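Local coordinates for clostripain-related protein (Bacteroides thetaiotaomicron, PDB 6N9J) that probably cleaves peptide bonds as a secreted cysteine protease of the clostripain (C11) family and binds a peptide inhibitor irreversibly, at residues N44-L49 / A199-N204; S182-P187 / N324-S329; I316-T321 / G340-S345. All blocks are in the same frame, centred on the assembly; numbering follows the deposited sequence.

Interaction 1 (N44-L49 / A199-N204)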
ATOM      1  N   ASN A  44      21.949 -12.787  -9.918  1.00 45.19           N
ATOM      2  CA  ASN A  44      22.994 -12.180 -10.734  1.00 44.87           C
ATOM      3  C   ASN A  44      22.588 -10.799 -11.244  1.00 44.38           C
ATOM      4  O   ASN A  44      23.432  -9.918 -11.413  1.00 46.95           O
ATOM      5  CB  ASN A  44      23.345 -13.071 -11.926  1.00 46.84           C
ATOM      6  CG  ASN A  44      24.084 -14.326 -11.526  1.00 48.38           C
ATOM      7  OD1 ASN A  44      24.841 -14.334 -10.553  1.00 46.21           O
ATOM      8  ND2 ASN A  44      23.876 -15.399 -12.285  1.00 51.10           N
ATOM      9  N   HIS A  45      21.294 -10.622 -11.497  1.00 39.24           N
ATOM     10  CA  HIS A  45      20.792  -9.390 -12.098  1.00 38.02           C
ATOM     11  C   HIS A  45      19.762  -8.696 -11.208  1.00 33.32           C
ATOM     12  O   HIS A  45      19.369  -7.568 -11.468  1.00 34.91           O
ATOM     13  CB  HIS A  45      20.164  -9.680 -13.465  1.00 41.61           C
ATOM     14  CG  HIS A  45      21.001 -10.556 -14.347  1.00 47.27           C
ATOM     15  ND1 HIS A  45      22.150 -10.110 -14.965  1.00 50.00           N
ATOM     16  CD2 HIS A  45      20.846 -11.847 -14.724  1.00 48.80           C
ATOM     17  CE1 HIS A  45      22.674 -11.092 -15.677  1.00 51.71           C
ATOM     18  NE2 HIS A  45      21.904 -12.156 -15.548  1.00 51.46           N
ATOM     19  N   ASN A  46      19.322  -9.383 -10.163  1.00 28.11           N
ATOM     20  CA  ASN A  46      18.221  -8.908  -9.336  1.00 23.68           C
ATOM     21  C   ASN A  46      18.632  -8.758  -7.878  1.00 24.23           C
ATOM     22  O   ASN A  46      19.167  -9.692  -7.279  1.00 26.49           O
ATOM     23  CB  ASN A  46      17.032  -9.862  -9.455  1.00 23.12           C
ATOM     24  CG  ASN A  46      16.545 -10.022 -10.891  1.00 26.32           C
ATOM     25  OD1 ASN A  46      16.211  -9.044 -11.554  1.00 25.61           O
ATOM     26  ND2 ASN A  46      16.514 -11.262 -11.377  1.00 30.08           N
ATOM     27  N   ASN A  47      18.391  -7.577  -7.311  1.00 23.24           N
ATOM     28  CA  ASN A  47      18.751  -7.312  -5.923  1.00 22.93           C
ATOM     29  C   ASN A  47      17.532  -7.139  -5.013  1.00 23.38           C
ATOM     30  O   ASN A  47      16.805  -6.156  -5.111  1.00 23.50           O
ATOM     31  CB  ASN A  47      19.639  -6.068  -5.832  1.00 23.01           C
ATOM     32  CG  ASN A  47      20.740  -6.053  -6.879  1.00 28.72           C
ATOM     33  OD1 ASN A  47      21.692  -6.834  -6.815  1.00 33.91           O
ATOM     34  ND2 ASN A  47      20.627  -5.150  -7.835  1.00 29.10           N
ATOM     35  N   LEU A  48      17.317  -8.105  -4.126  1.00 24.39           N
ATOM     36  CA  LEU A  48      16.286  -7.986  -3.104  1.00 22.49           C
ATOM     37  C   LEU A  48      16.903  -7.499  -1.794  1.00 20.17           C
ATOM     38  O   LEU A  48      17.621  -8.243  -1.129  1.00 19.92           O
ATOM     39  CB  LEU A  48      15.570  -9.324  -2.895  1.00 23.15           C
ATOM     40  CG  LEU A  48      14.422  -9.300  -1.873  1.00 21.22           C
ATOM     41  CD1 LEU A  48      13.324  -8.317  -2.288  1.00 18.49           C
ATOM     42  CD2 LEU A  48      13.874 -10.718  -1.716  1.00 21.94           C
ATOM     43  N   LEU A  49      16.628  -6.243  -1.445  1.00 16.21           N
ATOM     44  CA  LEU A  49      17.132  -5.628  -0.225  1.00 17.31           C
ATOM     45  C   LEU A  49      16.017  -5.564   0.821  1.00 18.84           C
ATOM     46  O   LEU A  49      14.854  -5.397   0.487  1.00 19.15           O
ATOM     47  CB  LEU A  49      17.684  -4.226  -0.509  1.00 16.27           C
ATOM     48  CG  LEU A  49      19.123  -4.125  -1.076  1.00 26.84           C
ATOM     49  CD1 LEU A  49      19.428  -5.101  -2.192  1.00 23.70           C
ATOM     50  CD2 LEU A  49      19.419  -2.711  -1.558  1.00 27.97           C
ATOM     51  N   ALA A 199       7.591 -12.214  -8.392  1.00 20.99           N
ATOM     52  CA  ALA A 199       6.781 -11.262  -9.159  1.00 18.68           C
ATOM     53  C   ALA A 199       7.346  -9.839  -9.054  1.00 15.97           C
ATOM     54  O   ALA A 199       7.190  -9.038  -9.973  1.00 14.21           O
ATOM     55  CB  ALA A 199       5.315 -11.301  -8.697  1.00 17.20           C
ATOM     56  N   LEU A 200       8.017  -9.535  -7.944  1.00 15.57           N
ATOM     57  CA  LEU A 200       8.683  -8.236  -7.780  1.00 16.65           C
ATOM     58  C   LEU A 200       9.757  -8.006  -8.861  1.00 19.49           C
ATOM     59  O   LEU A 200      10.118  -6.859  -9.157  1.00 18.59           O
ATOM     60  CB  LEU A 200       9.345  -8.127  -6.400  1.00 15.34           C
ATOM     61  CG  LEU A 200       8.615  -8.250  -5.061  1.00 13.55           C
ATOM     62  CD1 LEU A 200       9.665  -8.277  -3.933  1.00 13.14           C
ATOM     63  CD2 LEU A 200       7.646  -7.102  -4.856  1.00 14.75           C
ATOM     64  N   PHE A 201      10.268  -9.101  -9.429  1.00 14.14           N
ATOM     65  CA  PHE A 201      11.353  -9.031 -10.404  1.00 16.38           C
ATOM     66  C   PHE A 201      10.903  -9.488 -11.781  1.00 19.93           C
ATOM     67  O   PHE A 201      11.730  -9.705 -12.667  1.00 18.82           O
ATOM     68  CB  PHE A 201      12.558  -9.877  -9.947  1.00 15.66           C
ATOM     69  CG  PHE A 201      13.124  -9.454  -8.620  1.00 16.04           C
ATOM     70  CD1 PHE A 201      13.937  -8.339  -8.520  1.00 18.06           C
ATOM     71  CD2 PHE A 201      12.839 -10.173  -7.465  1.00 17.61           C
ATOM     72  CE1 PHE A 201      14.461  -7.950  -7.292  1.00 18.85           C
ATOM     73  CE2 PHE A 201      13.348  -9.782  -6.229  1.00 16.56           C
ATOM     74  CZ  PHE A 201      14.159  -8.670  -6.144  1.00 17.52           C
ATOM     75  N   ALA A 202       9.590  -9.642 -11.951  1.00 23.14           N
ATOM     76  CA  ALA A 202       9.030  -9.994 -13.246  1.00 23.87           C
ATOM     77  C   ALA A 202       9.443  -8.952 -14.258  1.00 25.13           C
ATOM     78  O   ALA A 202       9.366  -7.758 -13.997  1.00 24.92           O
ATOM     79  CB  ALA A 202       7.515 -10.102 -13.180  1.00 21.98           C
ATOM     80  N   VAL A 203       9.913  -9.415 -15.403  1.00 25.82           N
ATOM     81  CA  VAL A 203      10.326  -8.520 -16.469  1.00 26.35           C
ATOM     82  C   VAL A 203       9.110  -7.843 -17.113  1.00 24.39           C
ATOM     83  O   VAL A 203       9.172  -6.675 -17.496  1.00 24.18           O
ATOM     84  CB  VAL A 203      11.143  -9.281 -17.513  1.00 31.94           C
ATOM     85  CG1 VAL A 203      10.670  -8.963 -18.936  1.00 34.04           C
ATOM     86  CG2 VAL A 203      12.630  -8.990 -17.334  1.00 32.89           C
ATOM     87  N   ASN A 204       7.995  -8.566 -17.206  1.00 22.01           N
ATOM     88  CA  ASN A 204       6.776  -8.020 -17.798  1.00 20.23           C
ATOM     89  C   ASN A 204       5.693  -7.762 -16.763  1.00 21.49           C
ATOM     90  O   ASN A 204       5.331  -8.671 -16.012  1.00 21.66           O
ATOM     91  CB  ASN A 204       6.237  -8.968 -18.865  1.00 19.89           C
ATOM     92  CG  ASN A 204       7.237  -9.226 -19.962  1.00 21.98           C
ATOM     93  OD1 ASN A 204       7.731 -10.343 -20.119  1.00 24.52           O
ATOM     94  ND2 ASN A 204       7.543  -8.195 -20.731  1.00 21.31           N
TER
HETATM   95  O   HOH W   1      13.633  -7.713 -13.027  1.00 30.34           O

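Interaction 2 (S182-P187 / N324-S329)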
ATOM      1  N   SER A 182      -4.489  -2.250  -1.000  1.00 12.72           N
ATOM      2  CA  SER A 182      -5.900  -2.496  -0.678  1.00 14.68           C
ATOM      3  C   SER A 182      -6.541  -1.201  -0.234  1.00 12.44           C
ATOM      4  O   SER A 182      -5.901  -0.414   0.454  1.00 11.31           O
ATOM      5  CB  SER A 182      -6.048  -3.540   0.431  1.00 15.86           C
ATOM      6  OG  SER A 182      -7.417  -3.765   0.727  1.00 15.27           O
ATOM      7  N   PRO A 183      -7.801  -0.962  -0.633  1.00 16.29           N
ATOM      8  CA  PRO A 183      -8.496   0.214  -0.087  1.00 15.27           C
ATOM      9  C   PRO A 183      -9.045  -0.046   1.314  1.00 17.61           C
ATOM     10  O   PRO A 183      -9.419   0.900   2.044  1.00 17.88           O
ATOM     11  CB  PRO A 183      -9.623   0.458  -1.089  1.00 15.06           C
ATOM     12  CG  PRO A 183      -9.855  -0.880  -1.749  1.00 15.73           C
ATOM     13  CD  PRO A 183      -8.580  -1.659  -1.677  1.00 13.65           C
ATOM     14  N   THR A 184      -9.076  -1.316   1.705  1.00 13.41           N
ATOM     15  CA  THR A 184      -9.588  -1.670   3.017  1.00 15.76           C
ATOM     16  C   THR A 184      -8.431  -2.228   3.865  1.00 20.20           C
ATOM     17  O   THR A 184      -7.254  -1.982   3.555  1.00 20.66           O
ATOM     18  CB  THR A 184     -10.775  -2.661   2.899  1.00 17.82           C
ATOM     19  OG1 THR A 184     -11.372  -2.878   4.185  1.00 19.80           O
ATOM     20  CG2 THR A 184     -10.348  -3.987   2.281  1.00 15.66           C
ATOM     21  N   GLU A 185      -8.749  -2.935   4.945  1.00 20.63           N
ATOM     22  CA  GLU A 185      -7.714  -3.493   5.806  1.00 20.91           C
ATOM     23  C   GLU A 185      -6.975  -4.643   5.133  1.00 24.43           C
ATOM     24  O   GLU A 185      -7.586  -5.484   4.468  1.00 23.27           O
ATOM     25  CB  GLU A 185      -8.304  -3.978   7.125  1.00 19.57           C
ATOM     26  CG  GLU A 185      -8.697  -2.871   8.071  1.00 20.70           C
ATOM     27  CD  GLU A 185      -9.507  -3.392   9.240  1.00 19.84           C
ATOM     28  OE1 GLU A 185      -8.898  -3.850  10.227  1.00 21.70           O
ATOM     29  OE2 GLU A 185     -10.753  -3.360   9.163  1.00 18.30           O
ATOM     30  N   ILE A 186      -5.657  -4.654   5.321  1.00 24.32           N
ATOM     31  CA  ILE A 186      -4.778  -5.724   4.864  1.00 22.94           C
ATOM     32  C   ILE A 186      -4.580  -6.737   5.992  1.00 22.00           C
ATOM     33  O   ILE A 186      -4.364  -6.355   7.136  1.00 23.77           O
ATOM     34  CB  ILE A 186      -3.403  -5.164   4.419  1.00 22.00           C
ATOM     35  CG1 ILE A 186      -3.505  -4.548   3.026  1.00 23.86           C
ATOM     36  CG2 ILE A 186      -2.324  -6.253   4.462  1.00 18.42           C
ATOM     37  CD1 ILE A 186      -3.401  -5.569   1.902  1.00 26.40           C
ATOM     38  N   PRO A 187      -4.661  -8.034   5.675  1.00 19.85           N
ATOM     39  CA  PRO A 187      -4.478  -9.059   6.715  1.00 20.93           C
ATOM     40  C   PRO A 187      -3.124  -8.954   7.424  1.00 20.55           C
ATOM     41  O   PRO A 187      -2.105  -8.646   6.786  1.00 15.49           O
ATOM     42  CB  PRO A 187      -4.581 -10.370   5.929  1.00 20.98           C
ATOM     43  CG  PRO A 187      -5.442 -10.011   4.727  1.00 17.80           C
ATOM     44  CD  PRO A 187      -5.038  -8.610   4.369  1.00 14.31           C
ATOM     45  N   ASN A 324     -14.510  -9.521   3.010  1.00 20.13           N
ATOM     46  CA  ASN A 324     -13.202  -9.307   3.629  1.00 18.94           C
ATOM     47  C   ASN A 324     -13.394  -9.230   5.142  1.00 19.43           C
ATOM     48  O   ASN A 324     -14.465  -8.840   5.610  1.00 20.60           O
ATOM     49  CB  ASN A 324     -12.544  -8.022   3.119  1.00 22.20           C
ATOM     50  CG  ASN A 324     -11.712  -8.234   1.876  1.00 28.76           C
ATOM     51  OD1 ASN A 324     -10.597  -7.724   1.769  1.00 33.30           O
ATOM     52  ND2 ASN A 324     -12.245  -8.998   0.930  1.00 29.12           N
ATOM     53  N   TYR A 325     -12.367  -9.591   5.905  1.00 17.44           N
ATOM     54  CA  TYR A 325     -12.414  -9.431   7.353  1.00 18.64           C
ATOM     55  C   TYR A 325     -12.105  -7.983   7.729  1.00 17.81           C
ATOM     56  O   TYR A 325     -11.151  -7.399   7.224  1.00 14.51           O
ATOM     57  CB  TYR A 325     -11.435 -10.385   8.029  1.00 20.08           C
ATOM     58  CG  TYR A 325     -11.502 -10.410   9.555  1.00 20.76           C
ATOM     59  CD1 TYR A 325     -12.386 -11.247  10.214  1.00 23.39           C
ATOM     60  CD2 TYR A 325     -10.651  -9.613  10.325  1.00 18.70           C
ATOM     61  CE1 TYR A 325     -12.434 -11.283  11.601  1.00 27.16           C
ATOM     62  CE2 TYR A 325     -10.683  -9.646  11.702  1.00 20.63           C
ATOM     63  CZ  TYR A 325     -11.575 -10.482  12.338  1.00 26.64           C
ATOM     64  OH  TYR A 325     -11.618 -10.517  13.714  1.00 27.83           O
ATOM     65  N   CYS A 326     -12.928  -7.402   8.601  1.00 17.74           N
ATOM     66  CA  CYS A 326     -12.732  -6.018   9.033  1.00 17.37           C
ATOM     67  C   CYS A 326     -12.849  -5.972  10.527  1.00 19.59           C
ATOM     68  O   CYS A 326     -13.468  -6.853  11.128  1.00 21.66           O
ATOM     69  CB  CYS A 326     -13.759  -5.064   8.393  1.00 18.44           C
ATOM     70  SG  CYS A 326     -13.534  -4.776   6.604  1.00 30.79           S
ATOM     71  N   THR A 327     -12.280  -4.938  11.135  1.00 18.66           N
ATOM     72  CA  THR A 327     -12.247  -4.882  12.582  1.00 20.92           C
ATOM     73  C   THR A 327     -12.997  -3.679  13.118  1.00 21.88           C
ATOM     74  O   THR A 327     -13.156  -2.667  12.444  1.00 24.10           O
ATOM     75  CB  THR A 327     -10.786  -4.859  13.126  1.00 24.07           C
ATOM     76  OG1 THR A 327     -10.119  -3.655  12.718  1.00 23.33           O
ATOM     77  CG2 THR A 327     -10.007  -6.069  12.629  1.00 22.17           C
ATOM     78  N   TYR A 328     -13.479  -3.814  14.341  1.00 23.32           N
ATOM     79  CA  TYR A 328     -13.993  -2.676  15.076  1.00 22.81           C
ATOM     80  C   TYR A 328     -12.829  -2.018  15.783  1.00 25.33           C
ATOM     81  O   TYR A 328     -11.725  -2.571  15.812  1.00 25.72           O
ATOM     82  CB  TYR A 328     -15.038  -3.102  16.084  1.00 21.38           C
ATOM     83  CG  TYR A 328     -16.260  -3.777  15.525  1.00 20.41           C
ATOM     84  CD1 TYR A 328     -16.275  -5.143  15.286  1.00 19.25           C
ATOM     85  CD2 TYR A 328     -17.432  -3.052  15.305  1.00 20.82           C
ATOM     86  CE1 TYR A 328     -17.414  -5.766  14.806  1.00 22.92           C
ATOM     87  CE2 TYR A 328     -18.562  -3.658  14.829  1.00 20.51           C
ATOM     88  CZ  TYR A 328     -18.553  -5.016  14.578  1.00 22.86           C
ATOM     89  OH  TYR A 328     -19.692  -5.615  14.105  1.00 25.37           O
ATOM     90  N   SER A 329     -13.075  -0.850  16.369  1.00 29.26           N
ATOM     91  CA  SER A 329     -12.049  -0.147  17.125  1.00 32.19           C
ATOM     92  C   SER A 329     -11.604  -0.970  18.327  1.00 30.10           C
ATOM     93  O   SER A 329     -10.476  -0.838  18.782  1.00 28.95           O
ATOM     94  CB  SER A 329     -12.563   1.218  17.580  1.00 38.03           C
ATOM     95  OG  SER A 329     -13.022   1.965  16.467  1.00 40.22           O
TER
HETATM   96  O   HOH W   2      -8.066  -6.871   1.957  1.00 24.98           O
HETATM   97  O   HOH W   3      -8.376  -7.645   6.121  1.00 28.30           O

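Interaction 3 (I316-T321 / G340-S345)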
ATOM      1  N   ILE A 316      -6.119  -0.469 -13.395  1.00 19.30           N
ATOM      2  CA  ILE A 316      -5.956  -1.447 -14.472  1.00 20.65           C
ATOM      3  C   ILE A 316      -6.093  -2.907 -14.026  1.00 18.24           C
ATOM      4  O   ILE A 316      -6.106  -3.818 -14.846  1.00 17.61           O
ATOM      5  CB  ILE A 316      -4.592  -1.264 -15.180  1.00 25.60           C
ATOM      6  CG1 ILE A 316      -3.433  -1.475 -14.208  1.00 25.97           C
ATOM      7  CG2 ILE A 316      -4.499   0.123 -15.807  1.00 25.86           C
ATOM      8  CD1 ILE A 316      -2.094  -1.509 -14.903  1.00 26.16           C
ATOM      9  N   TRP A 317      -6.217  -3.132 -12.728  1.00 16.10           N
ATOM     10  CA  TRP A 317      -6.317  -4.487 -12.214  1.00 12.24           C
ATOM     11  C   TRP A 317      -7.067  -4.381 -10.896  1.00 14.80           C
ATOM     12  O   TRP A 317      -6.787  -3.470 -10.125  1.00 15.94           O
ATOM     13  CB  TRP A 317      -4.912  -5.116 -12.025  1.00 11.86           C
ATOM     14  CG  TRP A 317      -4.941  -6.598 -11.733  1.00 12.47           C
ATOM     15  CD1 TRP A 317      -4.736  -7.617 -12.620  1.00 11.77           C
ATOM     16  CD2 TRP A 317      -5.229  -7.220 -10.467  1.00 11.75           C
ATOM     17  NE1 TRP A 317      -4.877  -8.832 -11.988  1.00 13.34           N
ATOM     18  CE2 TRP A 317      -5.181  -8.617 -10.672  1.00 11.55           C
ATOM     19  CE3 TRP A 317      -5.510  -6.730  -9.188  1.00 12.39           C
ATOM     20  CZ2 TRP A 317      -5.393  -9.525  -9.638  1.00 12.39           C
ATOM     21  CZ3 TRP A 317      -5.739  -7.634  -8.165  1.00 13.89           C
ATOM     22  CH2 TRP A 317      -5.676  -9.019  -8.398  1.00 15.00           C
ATOM     23  N   LYS A 318      -8.025  -5.275 -10.637  1.00 14.48           N
ATOM     24  CA  LYS A 318      -8.611  -5.379  -9.289  1.00 17.25           C
ATOM     25  C   LYS A 318      -9.220  -6.755  -9.052  1.00 18.02           C
ATOM     26  O   LYS A 318      -9.655  -7.433  -9.988  1.00 19.44           O
ATOM     27  CB  LYS A 318      -9.668  -4.302  -9.049  1.00 19.92           C
ATOM     28  CG  LYS A 318     -10.953  -4.533  -9.828  1.00 25.43           C
ATOM     29  CD  LYS A 318     -11.911  -3.380  -9.651  1.00 29.88           C
ATOM     30  CE  LYS A 318     -13.001  -3.438 -10.699  1.00 33.11           C
ATOM     31  NZ  LYS A 318     -13.721  -4.729 -10.613  1.00 34.02           N
ATOM     32  N   ASN A 319      -9.231  -7.175  -7.792  1.00 14.22           N
ATOM     33  CA  ASN A 319      -9.900  -8.412  -7.432  1.00 14.68           C
ATOM     34  C   ASN A 319     -10.166  -8.454  -5.941  1.00 15.77           C
ATOM     35  O   ASN A 319      -9.400  -7.916  -5.150  1.00 15.59           O
ATOM     36  CB  ASN A 319      -9.078  -9.629  -7.854  1.00 15.52           C
ATOM     37  CG  ASN A 319      -9.918 -10.685  -8.537  1.00 20.49           C
ATOM     38  OD1 ASN A 319     -11.127 -10.759  -8.326  1.00 26.65           O
ATOM     39  ND2 ASN A 319      -9.283 -11.513  -9.361  1.00 19.85           N
ATOM     40  N   THR A 320     -11.266  -9.090  -5.563  1.00 17.43           N
ATOM     41  CA  THR A 320     -11.616  -9.236  -4.160  1.00 15.97           C
ATOM     42  C   THR A 320     -12.367 -10.540  -3.955  1.00 16.82           C
ATOM     43  O   THR A 320     -13.062 -11.017  -4.837  1.00 15.50           O
ATOM     44  CB  THR A 320     -12.479  -8.062  -3.654  1.00 19.37           C
ATOM     45  OG1 THR A 320     -12.730  -8.206  -2.247  1.00 17.11           O
ATOM     46  CG2 THR A 320     -13.817  -8.002  -4.406  1.00 19.83           C
ATOM     47  N   THR A 321     -12.200 -11.131  -2.785  1.00 19.74           N
ATOM     48  CA  THR A 321     -13.099 -12.187  -2.357  1.00 18.76           C
ATOM     49  C   THR A 321     -14.448 -11.528  -2.025  1.00 19.68           C
ATOM     50  O   THR A 321     -14.506 -10.315  -1.829  1.00 20.48           O
ATOM     51  CB  THR A 321     -12.515 -12.941  -1.158  1.00 18.04           C
ATOM     52  OG1 THR A 321     -12.048 -11.994  -0.186  1.00 14.88           O
ATOM     53  CG2 THR A 321     -11.334 -13.779  -1.614  1.00 14.39           C
ATOM     54  N   GLY A 340     -19.752  -4.170  -4.549  1.00 24.05           N
ATOM     55  CA  GLY A 340     -19.597  -2.801  -5.013  1.00 22.22           C
ATOM     56  C   GLY A 340     -18.150  -2.377  -5.216  1.00 23.38           C
ATOM     57  O   GLY A 340     -17.871  -1.257  -5.637  1.00 24.35           O
ATOM     58  N   PHE A 341     -17.223  -3.282  -4.922  1.00 22.92           N
ATOM     59  CA  PHE A 341     -15.792  -2.990  -4.933  1.00 18.98           C
ATOM     60  C   PHE A 341     -15.264  -2.594  -6.306  1.00 18.50           C
ATOM     61  O   PHE A 341     -15.374  -3.351  -7.271  1.00 19.72           O
ATOM     62  CB  PHE A 341     -15.046  -4.220  -4.406  1.00 21.64           C
ATOM     63  CG  PHE A 341     -13.560  -4.193  -4.604  1.00 24.13           C
ATOM     64  CD1 PHE A 341     -12.736  -3.514  -3.719  1.00 23.85           C
ATOM     65  CD2 PHE A 341     -12.975  -4.905  -5.644  1.00 26.45           C
ATOM     66  CE1 PHE A 341     -11.365  -3.518  -3.886  1.00 24.16           C
ATOM     67  CE2 PHE A 341     -11.601  -4.916  -5.814  1.00 25.41           C
ATOM     68  CZ  PHE A 341     -10.795  -4.219  -4.938  1.00 24.97           C
ATOM     69  N   GLU A 342     -14.673  -1.410  -6.402  1.00 14.60           N
ATOM     70  CA  GLU A 342     -14.075  -1.028  -7.665  1.00 17.19           C
ATOM     71  C   GLU A 342     -12.589  -0.745  -7.511  1.00 19.57           C
ATOM     72  O   GLU A 342     -11.920  -0.355  -8.473  1.00 21.25           O
ATOM     73  CB  GLU A 342     -14.803   0.174  -8.263  1.00 22.40           C
ATOM     74  CG  GLU A 342     -16.265  -0.116  -8.663  1.00 26.75           C
ATOM     75  CD  GLU A 342     -16.404  -1.157  -9.779  1.00 31.46           C
ATOM     76  OE1 GLU A 342     -17.530  -1.668  -9.962  1.00 31.98           O
ATOM     77  OE2 GLU A 342     -15.404  -1.464 -10.483  1.00 31.57           O
ATOM     78  N   GLY A 343     -12.071  -0.964  -6.306  1.00 18.69           N
ATOM     79  CA  GLY A 343     -10.637  -1.028  -6.114  1.00 22.36           C
ATOM     80  C   GLY A 343      -9.949   0.195  -5.546  1.00 24.51           C
ATOM     81  O   GLY A 343      -8.753   0.140  -5.263  1.00 23.83           O
ATOM     82  N   VAL A 344     -10.676   1.301  -5.391  1.00 24.17           N
ATOM     83  CA  VAL A 344     -10.067   2.543  -4.908  1.00 24.12           C
ATOM     84  C   VAL A 344     -10.978   3.261  -3.906  1.00 23.99           C
ATOM     85  O   VAL A 344     -12.196   3.294  -4.079  1.00 26.67           O
ATOM     86  CB  VAL A 344      -9.730   3.503  -6.080  1.00 24.11           C
ATOM     87  CG1 VAL A 344      -9.009   4.753  -5.570  1.00 23.74           C
ATOM     88  CG2 VAL A 344      -8.867   2.802  -7.102  1.00 25.85           C
ATOM     89  N   SER A 345     -10.394   3.818  -2.849  1.00 21.90           N
ATOM     90  CA  SER A 345     -11.199   4.546  -1.862  1.00 23.30           C
ATOM     91  C   SER A 345     -11.036   6.049  -2.012  1.00 21.61           C
ATOM     92  O   SER A 345     -10.140   6.528  -2.708  1.00 22.15           O
ATOM     93  CB  SER A 345     -10.833   4.141  -0.431  1.00 20.19           C
ATOM     94  OG  SER A 345      -9.700   4.866   0.018  1.00 17.94           O
TER

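Interaction 1 (N44-L49 / A199-N204)
Leu200 makes the first touch: its CD1 lies 4.0 Å from CD1 of Leu48, the two side chains crossing at about a right angle. Val13 of the neighbouring strand 9-18 and Ile210 of helix 206-221 also pack against Leu200. The next residue, Phe201, carries most of the contact. With chi1 at -59°, its CG stands anti to its own carbonyl carbon, and the ring lies against three successive residues of strand 46-49. CD1 approaches CB of Asn46 at 3.6 Å, obliquely to the ring plane, and the Asn46 amide is turned 42° from that plane. CE1 presents the ring edge to the backbone O of Asn47, 3.7 Å away and in plane. CZ meets CB of Leu48 at 3.6 Å, again at the edge. Phe201 O takes a hydrogen bond from a water at 2.8 Å, and that water also donates, at 3.3 Å, to OD1 of Asn46. The N of Ala202 bonds to O of Ala199 at 3.2 Å, and Arg11 holds the carbonyls of Leu200 and Ala202. The contact packs segment 199-204 against strands 46-53 and 9-18 of the central sheet. The chemistry implies a mainly apolar joint, with ring C-H edges turned to carbonyl and methylene groups and one water as its polar bridge.

Interaction 2 (S182-P187 / N324-S329)
Glu185 reaches over to Thr327 and takes two hydrogen bonds from it, one on each carboxylate oxygen. The backbone N of Thr327 donates to OE2 at 3.0 Å, N-H...O angle 157°, on the syn lone pair. The hydroxyl OG1 of Thr327 donates to OE1 at 2.8 Å, also from the syn side but 26° out of the carboxylate plane. OE1 has a further hydrogen bond with a polar side chain of the bound peptide, and Arg283 also bonds to the Thr327 hydroxyl. The glutamate chain is extended beyond CG, chi2 169°, carrying CD out toward the strand; OE2 then lies 3.3 Å from CA of Cys326. An alanine here would probably leave the N and OG1 of Thr327 without their acceptor and the peptide's polar side chain without this partner. Farther back, a water donates to Glu185 O and, at 2.7 Å, to OD1 of Asn324, bridging the two segments. Ser182 OG accepts from the N of Thr184 at 3.1 Å, an ST turn at the start of the loop; it is also bonded to Ser239 O. Packing finishes the contact: CG2 of Thr184 rests 3.8 Å from Asn324 OD1, while its OG1, bonded to the carbonyl of Tyr279, sits beside Cys326 SG. Ile186 bonds to the peptide through its backbone and Tyr325 packs on an apolar peptide side chain, so loop and strand line the inhibitor site, which probably marks the substrate cleft, as expected for the caspase-like fold of clan CD peptidases.

Interaction 3 (I316-T321 / G340-S345)
Phe341 sends its ring against Thr320, on strand 315-327 of the central sheet in this caspase-like (clan CD) fold, where the loop after strand 333-337 turns back over its own hairpin. The two side chains slide past each other in opposite directions. Thr320 CB stands over one ring face, a CH-pi contact 4.0 Å from the centroid and 21° off the normal, and its CG2 comes to 3.4 Å from CD2. Over the centre of the opposite face lies the backbone N of Gly343, 3.5 Å above the plane, so the ring is held between strand and loop. Phe341 CG is anti to its backbone N, chi1 168°, which carries CG toward the strand; the ring's CE2 meets CB of Lys318 at 3.8 Å, neither squarely over the face nor at the edge. Lys318 runs past the ring in the opposite sense and on to Glu342. Its CD lies 3.2 Å from Glu342 O, a carbonyl hydrogen-bonded to Tyr311 OH, and the chain bends at its last torsion. NZ forms a long salt bridge to Glu342 OE2, 3.7 Å apart, so the attraction is probably weak, with Lys318 exposed. Gly343 lies beside the lysine, and a CB there would crowd Lys318 CB. The Thr320 hydroxyl turns to the next residue: OG1 donates to the carbonyl O of Thr321 at 2.8 Å, on a lone pair and in the carbonyl plane.

From the N terminus, the chain first enters interaction 1 at 44-49, and 199-204 closes that long loop, bringing the chain that runs on from helix 193-200 to the sheet. Before it closes, interaction 2 has opened at 182-187, so the two cross; 324-329 completes it, tying the loop after strand 178-181 to strand 315-327. Interaction 3 starts at 316-321, after interaction 1 is finished, and crosses interaction 2 in turn, folding the loop after strand 333-337 back onto that same strand. Interactions 2 and 3 touch, CG of Pro183 lying 3.7 Å from CE1 of Phe341. Interaction 1 stands apart, its centre about 29 Å from that of interaction 2, but it reaches the same sheet.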